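Local coordinates for putative iron binding protein (Bordetella pertussis Tohama I, PDB 1Y9U) that binds ferric iron through tyrosine side chains and probably serves as a periplasmic solute-binding protein in iron uptake, at residues A[76-88]-A[93-105]. Residues are numbered along the deposited sequence; the frame is centred on the assembly and turned at random.
Sequences TQKIQSQTLDSVV and RGAEGSWYALSLR
Ile79 N donates to Gly97 O (3.3 Å), coming in from above the carbonyl plane, while Gly97 CA, at a positive-phi turn, returns a C-H...O contact to Ile79 O (3.2 Å). The Tyr100 ring lies against Leu84, Asp85 and Val88, with Ile79 at its edge through CG1. Tyr100 OH donates to Asp85 OD1 (3.0 Å), on its syn side but 31° out of the carboxylate plane, and near the plane of the ring. Leu84 lays CD1 over one face of the Tyr100 ring in a CH-pi contact, 4.2 Å from the centroid. Tyr100 begins the long strand 100-112 in this periplasmic binding protein fold, pairing with strand 237-245; helix 251-261 packs against Ile79 and Leu84. Arg93 NE donates to Val88 O (2.8 Å), close to the guanidinium plane. The Asp85 carboxylate stacks on that guanidinium, planes 26° apart, a long salt bridge with charge alone at work. Lys78, extended beyond CG, lies across Glu96, and its NZ meets OE2 of Glu96 from above the carboxylate plane (2.6 Å). One water links Thr76 OG1 to Ser98 O.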
ATOM      1  N   THR A  76     -17.639   9.384   6.459  1.00 19.38           N
ATOM      2  CA  THR A  76     -18.103   8.224   5.694  1.00 19.43           C
ATOM      3  C   THR A  76     -19.458   7.708   6.181  1.00 19.35           C
ATOM      4  O   THR A  76     -19.930   8.080   7.268  1.00 19.47           O
ATOM      5  CB  THR A  76     -17.061   7.060   5.773  1.00 19.54           C
ATOM      6  OG1 THR A  76     -17.049   6.462   7.079  1.00 19.25           O
ATOM      7  CG2 THR A  76     -15.625   7.554   5.544  1.00 20.37           C
ATOM      8  N   GLN A  77     -20.068   6.842   5.374  1.00 18.80           N
ATOM      9  CA  GLN A  77     -21.219   6.059   5.806  1.00 19.27           C
ATOM     10  C   GLN A  77     -21.071   4.584   5.440  1.00 19.24           C
ATOM     11  O   GLN A  77     -20.334   4.219   4.506  1.00 20.25           O
ATOM     12  CB  GLN A  77     -22.526   6.610   5.203  1.00 19.22           C
ATOM     13  CG  GLN A  77     -22.618   6.471   3.698  1.00 20.17           C
ATOM     14  CD  GLN A  77     -23.877   7.113   3.147  1.00 19.82           C
ATOM     15  OE1 GLN A  77     -23.810   8.120   2.459  1.00 20.53           O
ATOM     16  NE2 GLN A  77     -25.018   6.516   3.438  1.00 21.50           N
ATOM     17  N   LYS A  78     -21.785   3.754   6.187  1.00 19.93           N
ATOM     18  CA  LYS A  78     -21.830   2.311   6.020  1.00 21.18           C
ATOM     19  C   LYS A  78     -22.649   1.977   4.785  1.00 21.26           C
ATOM     20  O   LYS A  78     -23.640   2.637   4.508  1.00 20.99           O
ATOM     21  CB  LYS A  78     -22.467   1.678   7.265  1.00 21.90           C
ATOM     22  CG  LYS A  78     -21.589   1.782   8.501  1.00 24.17           C
ATOM     23  CD  LYS A  78     -22.270   1.263   9.736  1.00 27.53           C
ATOM     24  CE  LYS A  78     -21.514   1.692  10.970  1.00 29.72           C
ATOM     25  NZ  LYS A  78     -21.733   0.745  12.097  1.00 31.72           N
ATOM     26  N   ILE A  79     -22.214   0.969   4.033  1.00 20.81           N
ATOM     27  CA  ILE A  79     -22.999   0.459   2.913  1.00 21.48           C
ATOM     28  C   ILE A  79     -23.057  -1.051   2.976  1.00 21.34           C
ATOM     29  O   ILE A  79     -22.237  -1.705   3.630  1.00 21.36           O
ATOM     30  CB  ILE A  79     -22.465   0.937   1.531  1.00 22.16           C
ATOM     31  CG1 ILE A  79     -21.086   0.346   1.247  1.00 22.71           C
ATOM     32  CG2 ILE A  79     -22.466   2.473   1.443  1.00 22.73           C
ATOM     33  CD1 ILE A  79     -20.689   0.453  -0.193  1.00 23.25           C
ATOM     34  N   GLN A  80     -24.067  -1.582   2.300  1.00 21.88           N
ATOM     35  CA  GLN A  80     -24.280  -3.005   2.181  1.00 22.46           C
ATOM     36  C   GLN A  80     -24.159  -3.313   0.704  1.00 20.74           C
ATOM     37  O   GLN A  80     -24.824  -2.702  -0.142  1.00 21.90           O
ATOM     38  CB  GLN A  80     -25.654  -3.392   2.722  1.00 23.69           C
ATOM     39  CG  GLN A  80     -25.774  -3.223   4.228  1.00 27.71           C
ATOM     40  CD  GLN A  80     -25.926  -1.770   4.667  1.00 31.81           C
ATOM     41  OE1 GLN A  80     -26.765  -1.042   4.134  1.00 34.43           O
ATOM     42  NE2 GLN A  80     -25.107  -1.343   5.632  1.00 33.80           N
ATOM     43  N   SER A  81     -23.252  -4.232   0.391  1.00 17.49           N
ATOM     44  CA  SER A  81     -23.003  -4.599  -0.992  1.00 15.28           C
ATOM     45  C   SER A  81     -22.437  -5.993  -1.030  1.00 14.22           C
ATOM     46  O   SER A  81     -21.315  -6.233  -0.611  1.00 13.04           O
ATOM     47  CB  SER A  81     -22.035  -3.621  -1.669  1.00 14.94           C
ATOM     48  OG  SER A  81     -21.617  -4.132  -2.928  1.00 14.33           O
ATOM     49  N   GLN A  82     -23.220  -6.932  -1.561  1.00 13.37           N
ATOM     50  CA  GLN A  82     -22.732  -8.267  -1.822  1.00 12.89           C
ATOM     51  C   GLN A  82     -21.588  -8.232  -2.855  1.00 12.40           C
ATOM     52  O   GLN A  82     -20.691  -9.060  -2.800  1.00 11.59           O
ATOM     53  CB  GLN A  82     -23.874  -9.185  -2.280  1.00 13.15           C
ATOM     54  CG  GLN A  82     -23.398 -10.569  -2.669  1.00 13.94           C
ATOM     55  CD  GLN A  82     -22.980 -10.681  -4.138  1.00 12.92           C
ATOM     56  OE1 GLN A  82     -23.366  -9.838  -4.972  1.00 14.30           O
ATOM     57  NE2 GLN A  82     -22.215 -11.726  -4.459  1.00 12.68           N
ATOM     58  N   THR A  83     -21.627  -7.283  -3.778  1.00 12.11           N
ATOM     59  CA  THR A  83     -20.587  -7.192  -4.797  1.00 11.99           C
ATOM     60  C   THR A  83     -19.250  -6.898  -4.141  1.00 12.11           C
ATOM     61  O   THR A  83     -18.278  -7.598  -4.354  1.00 12.21           O
ATOM     62  CB  THR A  83     -20.931  -6.104  -5.810  1.00 12.35           C
ATOM     63  OG1 THR A  83     -22.114  -6.485  -6.535  1.00 13.62           O
ATOM     64  CG2 THR A  83     -19.831  -5.942  -6.851  1.00 13.12           C
ATOM     65  N   LEU A  84     -19.230  -5.885  -3.295  1.00 11.36           N
ATOM     66  CA  LEU A  84     -17.997  -5.507  -2.619  1.00 12.02           C
ATOM     67  C   LEU A  84     -17.567  -6.569  -1.603  1.00 12.29           C
ATOM     68  O   LEU A  84     -16.397  -6.916  -1.539  1.00 12.82           O
ATOM     69  CB  LEU A  84     -18.135  -4.127  -1.975  1.00 12.70           C
ATOM     70  CG  LEU A  84     -18.094  -2.937  -2.953  1.00 14.55           C
ATOM     71  CD1 LEU A  84     -18.812  -1.730  -2.368  1.00 17.20           C
ATOM     72  CD2 LEU A  84     -16.690  -2.586  -3.360  1.00 16.75           C
ATOM     73  N   ASP A  85     -18.490  -7.111  -0.816  1.00 12.51           N
ATOM     74  CA  ASP A  85     -18.110  -8.055   0.229  1.00 12.94           C
ATOM     75  C   ASP A  85     -17.580  -9.357  -0.344  1.00 12.36           C
ATOM     76  O   ASP A  85     -16.728 -10.004   0.234  1.00 13.23           O
ATOM     77  CB  ASP A  85     -19.278  -8.359   1.162  1.00 14.02           C
ATOM     78  CG  ASP A  85     -19.612  -7.203   2.081  1.00 16.48           C
ATOM     79  OD1 ASP A  85     -18.861  -6.199   2.097  1.00 16.83           O
ATOM     80  OD2 ASP A  85     -20.611  -7.234   2.845  1.00 21.39           O
ATOM     81  N   SER A  86     -18.095  -9.763  -1.498  1.00 11.34           N
ATOM     82  CA  SER A  86     -17.655 -11.007  -2.091  1.00 11.82           C
ATOM     83  C   SER A  86     -16.360 -10.885  -2.856  1.00 11.56           C
ATOM     84  O   SER A  86     -15.755 -11.890  -3.164  1.00 13.09           O
ATOM     85  CB  SER A  86     -18.737 -11.587  -3.005  1.00 11.38           C
ATOM     86  OG  SER A  86     -18.982 -10.778  -4.139  1.00 11.17           O
ATOM     87  N   VAL A  87     -15.974  -9.663  -3.225  1.00 11.85           N
ATOM     88  CA  VAL A  87     -14.716  -9.412  -3.921  1.00 11.57           C
ATOM     89  C   VAL A  87     -13.574  -9.130  -2.951  1.00 11.35           C
ATOM     90  O   VAL A  87     -12.498  -9.676  -3.087  1.00 12.17           O
ATOM     91  CB  VAL A  87     -14.825  -8.223  -4.903  1.00 11.89           C
ATOM     92  CG1 VAL A  87     -13.444  -7.860  -5.447  1.00 11.84           C
ATOM     93  CG2 VAL A  87     -15.778  -8.561  -6.029  1.00 12.54           C
ATOM     94  N   VAL A  88     -13.807  -8.259  -1.995  1.00 10.60           N
ATOM     95  CA  VAL A  88     -12.735  -7.812  -1.101  1.00 10.91           C
ATOM     96  C   VAL A  88     -12.653  -8.756   0.093  1.00 11.93           C
ATOM     97  O   VAL A  88     -13.640  -8.918   0.806  1.00 12.20           O
ATOM     98  CB  VAL A  88     -13.020  -6.384  -0.631  1.00 10.59           C
ATOM     99  CG1 VAL A  88     -11.938  -5.915   0.338  1.00 11.25           C
ATOM    100  CG2 VAL A  88     -13.111  -5.437  -1.827  1.00 10.86           C
ATOM    101  N   ARG A  93     -11.373  -5.147   4.428  1.00 12.37           N
ATOM    102  CA  ARG A  93     -12.501  -4.223   4.437  1.00 12.73           C
ATOM    103  C   ARG A  93     -12.985  -3.995   5.852  1.00 13.85           C
ATOM    104  O   ARG A  93     -12.748  -4.809   6.737  1.00 14.82           O
ATOM    105  CB  ARG A  93     -13.660  -4.710   3.556  1.00 13.41           C
ATOM    106  CG  ARG A  93     -14.128  -6.125   3.783  1.00 13.81           C
ATOM    107  CD  ARG A  93     -15.299  -6.495   2.891  1.00 13.64           C
ATOM    108  NE  ARG A  93     -15.434  -7.925   2.691  1.00 14.12           N
ATOM    109  CZ  ARG A  93     -16.066  -8.752   3.505  1.00 14.18           C
ATOM    110  NH1 ARG A  93     -16.629  -8.295   4.596  1.00 16.76           N
ATOM    111  NH2 ARG A  93     -16.107 -10.038   3.230  1.00 17.05           N
ATOM    112  N   GLY A  94     -13.646  -2.869   6.055  1.00 15.50           N
ATOM    113  CA  GLY A  94     -14.182  -2.529   7.362  1.00 18.35           C
ATOM    114  C   GLY A  94     -15.541  -3.190   7.558  1.00 20.64           C
ATOM    115  O   GLY A  94     -16.269  -3.482   6.610  1.00 21.89           O
ATOM    116  N   ALA A  95     -15.897  -3.428   8.807  1.00 23.87           N
ATOM    117  CA  ALA A  95     -17.225  -3.952   9.117  1.00 25.59           C
ATOM    118  C   ALA A  95     -18.358  -3.055   8.575  1.00 26.50           C
ATOM    119  O   ALA A  95     -18.226  -1.830   8.506  1.00 27.54           O
ATOM    120  CB  ALA A  95     -17.358  -4.119  10.600  1.00 26.12           C
ATOM    121  N   GLU A  96     -19.458  -3.684   8.165  1.00 26.96           N
ATOM    122  CA  GLU A  96     -20.660  -2.962   7.722  1.00 27.27           C
ATOM    123  C   GLU A  96     -20.388  -2.013   6.554  1.00 26.39           C
ATOM    124  O   GLU A  96     -21.031  -0.975   6.415  1.00 26.71           O
ATOM    125  CB  GLU A  96     -21.276  -2.174   8.885  1.00 28.13           C
ATOM    126  CG  GLU A  96     -21.534  -2.995  10.141  1.00 30.68           C
ATOM    127  CD  GLU A  96     -22.285  -2.206  11.205  1.00 33.64           C
ATOM    128  OE1 GLU A  96     -23.471  -1.890  10.978  1.00 36.39           O
ATOM    129  OE2 GLU A  96     -21.696  -1.893  12.263  1.00 35.41           O
ATOM    130  N   GLY A  97     -19.427  -2.378   5.715  1.00 25.04           N
ATOM    131  CA  GLY A  97     -19.140  -1.636   4.509  1.00 23.82           C
ATOM    132  C   GLY A  97     -18.670  -0.228   4.774  1.00 22.16           C
ATOM    133  O   GLY A  97     -18.966   0.662   4.008  1.00 22.83           O
ATOM    134  N   SER A  98     -17.861  -0.043   5.815  1.00 20.78           N
ATOM    135  CA  SER A  98     -17.341   1.269   6.155  1.00 20.09           C
ATOM    136  C   SER A  98     -16.155   1.778   5.274  1.00 18.45           C
ATOM    137  O   SER A  98     -16.009   2.973   5.051  1.00 20.28           O
ATOM    138  CB  SER A  98     -16.950   1.290   7.641  1.00 21.08           C
ATOM    139  OG  SER A  98     -16.044   0.231   7.947  1.00 23.14           O
ATOM    140  N   TRP A  99     -15.297   0.872   4.827  1.00 16.56           N
ATOM    141  CA  TRP A  99     -14.191   1.171   3.902  1.00 15.24           C
ATOM    142  C   TRP A  99     -13.805  -0.134   3.224  1.00 13.98           C
ATOM    143  O   TRP A  99     -14.079  -1.209   3.737  1.00 14.04           O
ATOM    144  CB  TRP A  99     -12.956   1.765   4.618  1.00 14.67           C
ATOM    145  CG  TRP A  99     -12.435   0.925   5.720  1.00 16.02           C
ATOM    146  CD1 TRP A  99     -12.752   1.019   7.046  1.00 17.13           C
ATOM    147  CD2 TRP A  99     -11.490  -0.138   5.616  1.00 14.92           C
ATOM    148  NE1 TRP A  99     -12.100   0.049   7.759  1.00 16.97           N
ATOM    149  CE2 TRP A  99     -11.302  -0.667   6.910  1.00 15.65           C
ATOM    150  CE3 TRP A  99     -10.788  -0.722   4.553  1.00 14.31           C
ATOM    151  CZ2 TRP A  99     -10.449  -1.739   7.164  1.00 16.17           C
ATOM    152  CZ3 TRP A  99      -9.955  -1.791   4.807  1.00 14.74           C
ATOM    153  CH2 TRP A  99      -9.798  -2.296   6.102  1.00 15.44           C
ATOM    154  N   TYR A 100     -13.173  -0.021   2.070  1.00 13.33           N
ATOM    155  CA  TYR A 100     -12.803  -1.173   1.274  1.00 11.83           C
ATOM    156  C   TYR A 100     -11.440  -0.978   0.609  1.00 11.20           C
ATOM    157  O   TYR A 100     -11.209   0.065   0.013  1.00 11.52           O
ATOM    158  CB  TYR A 100     -13.826  -1.350   0.159  1.00 12.70           C
ATOM    159  CG  TYR A 100     -15.171  -1.813   0.612  1.00 13.80           C
ATOM    160  CD1 TYR A 100     -16.164  -0.903   0.929  1.00 16.27           C
ATOM    161  CD2 TYR A 100     -15.455  -3.167   0.690  1.00 16.27           C
ATOM    162  CE1 TYR A 100     -17.429  -1.361   1.349  1.00 17.58           C
ATOM    163  CE2 TYR A 100     -16.694  -3.621   1.094  1.00 18.71           C
ATOM    164  CZ  TYR A 100     -17.656  -2.733   1.411  1.00 19.52           C
ATOM    165  OH  TYR A 100     -18.889  -3.225   1.774  1.00 22.51           O
ATOM    166  N   ALA A 101     -10.558  -1.974   0.697  1.00 10.77           N
ATOM    167  CA  ALA A 101      -9.324  -1.969  -0.095  1.00 10.81           C
ATOM    168  C   ALA A 101      -9.634  -2.115  -1.574  1.00 10.66           C
ATOM    169  O   ALA A 101     -10.541  -2.838  -1.961  1.00 10.44           O
ATOM    170  CB  ALA A 101      -8.383  -3.087   0.340  1.00  9.94           C
ATOM    171  N   LEU A 102      -8.854  -1.408  -2.384  1.00  9.84           N
ATOM    172  CA  LEU A 102      -8.886  -1.486  -3.843  1.00 10.31           C
ATOM    173  C   LEU A 102      -7.605  -2.026  -4.459  1.00  9.55           C
ATOM    174  O   LEU A 102      -7.657  -2.578  -5.563  1.00  9.65           O
ATOM    175  CB  LEU A 102      -9.196  -0.113  -4.435  1.00 10.26           C
ATOM    176  CG  LEU A 102     -10.549   0.499  -4.056  1.00 10.40           C
ATOM    177  CD1 LEU A 102     -10.668   1.879  -4.687  1.00 11.14           C
ATOM    178  CD2 LEU A 102     -11.725  -0.365  -4.498  1.00 11.31           C
ATOM    179  N   SER A 103      -6.467  -1.898  -3.764  1.00  9.46           N
ATOM    180  CA  SER A 103      -5.234  -2.508  -4.231  1.00  9.50           C
ATOM    181  C   SER A 103      -4.328  -2.738  -3.044  1.00  9.62           C
ATOM    182  O   SER A 103      -4.528  -2.151  -1.986  1.00 10.28           O
ATOM    183  CB  SER A 103      -4.530  -1.620  -5.245  1.00  9.42           C
ATOM    184  OG  SER A 103      -4.055  -0.443  -4.619  1.00 10.10           O
ATOM    185  N   LEU A 104      -3.343  -3.611  -3.233  1.00  9.79           N
ATOM    186  CA  LEU A 104      -2.408  -4.015  -2.186  1.00 10.27           C
ATOM    187  C   LEU A 104      -1.023  -3.487  -2.496  1.00 10.46           C
ATOM    188  O   LEU A 104      -0.566  -3.558  -3.644  1.00  9.98           O
ATOM    189  CB  LEU A 104      -2.336  -5.534  -2.040  1.00 11.00           C
ATOM    190  CG  LEU A 104      -3.682  -6.253  -1.984  1.00 13.34           C
ATOM    191  CD1 LEU A 104      -3.461  -7.750  -1.833  1.00 14.19           C
ATOM    192  CD2 LEU A 104      -4.564  -5.713  -0.874  1.00 13.57           C
ATOM    193  N   ARG A 105      -0.347  -3.016  -1.451  1.00 10.27           N
ATOM    194  CA  ARG A 105       0.995  -2.428  -1.507  1.00 10.47           C
ATOM    195  C   ARG A 105       1.885  -3.208  -0.552  1.00 10.18           C
ATOM    196  O   ARG A 105       2.020  -2.859   0.614  1.00 10.08           O
ATOM    197  CB  ARG A 105       0.871  -0.971  -1.109  1.00 11.18           C
ATOM    198  CG  ARG A 105       0.108  -0.164  -2.169  1.00 11.25           C
ATOM    199  CD  ARG A 105      -0.447   1.134  -1.676  1.00 11.72           C
ATOM    200  NE  ARG A 105       0.557   2.034  -1.130  1.00 12.60           N
ATOM    201  CZ  ARG A 105       1.202   2.975  -1.809  1.00 13.79           C
ATOM    202  NH1 ARG A 105       1.003   3.195  -3.096  1.00 13.14           N
ATOM    203  NH2 ARG A 105       2.071   3.726  -1.170  1.00 15.73           N
TER
HETATM  204  O   HOH W   1     -18.038   4.158   6.793  1.00 34.62           O
HETATM  205  O   HOH W   2     -18.529   3.299   2.706  1.00 18.60           O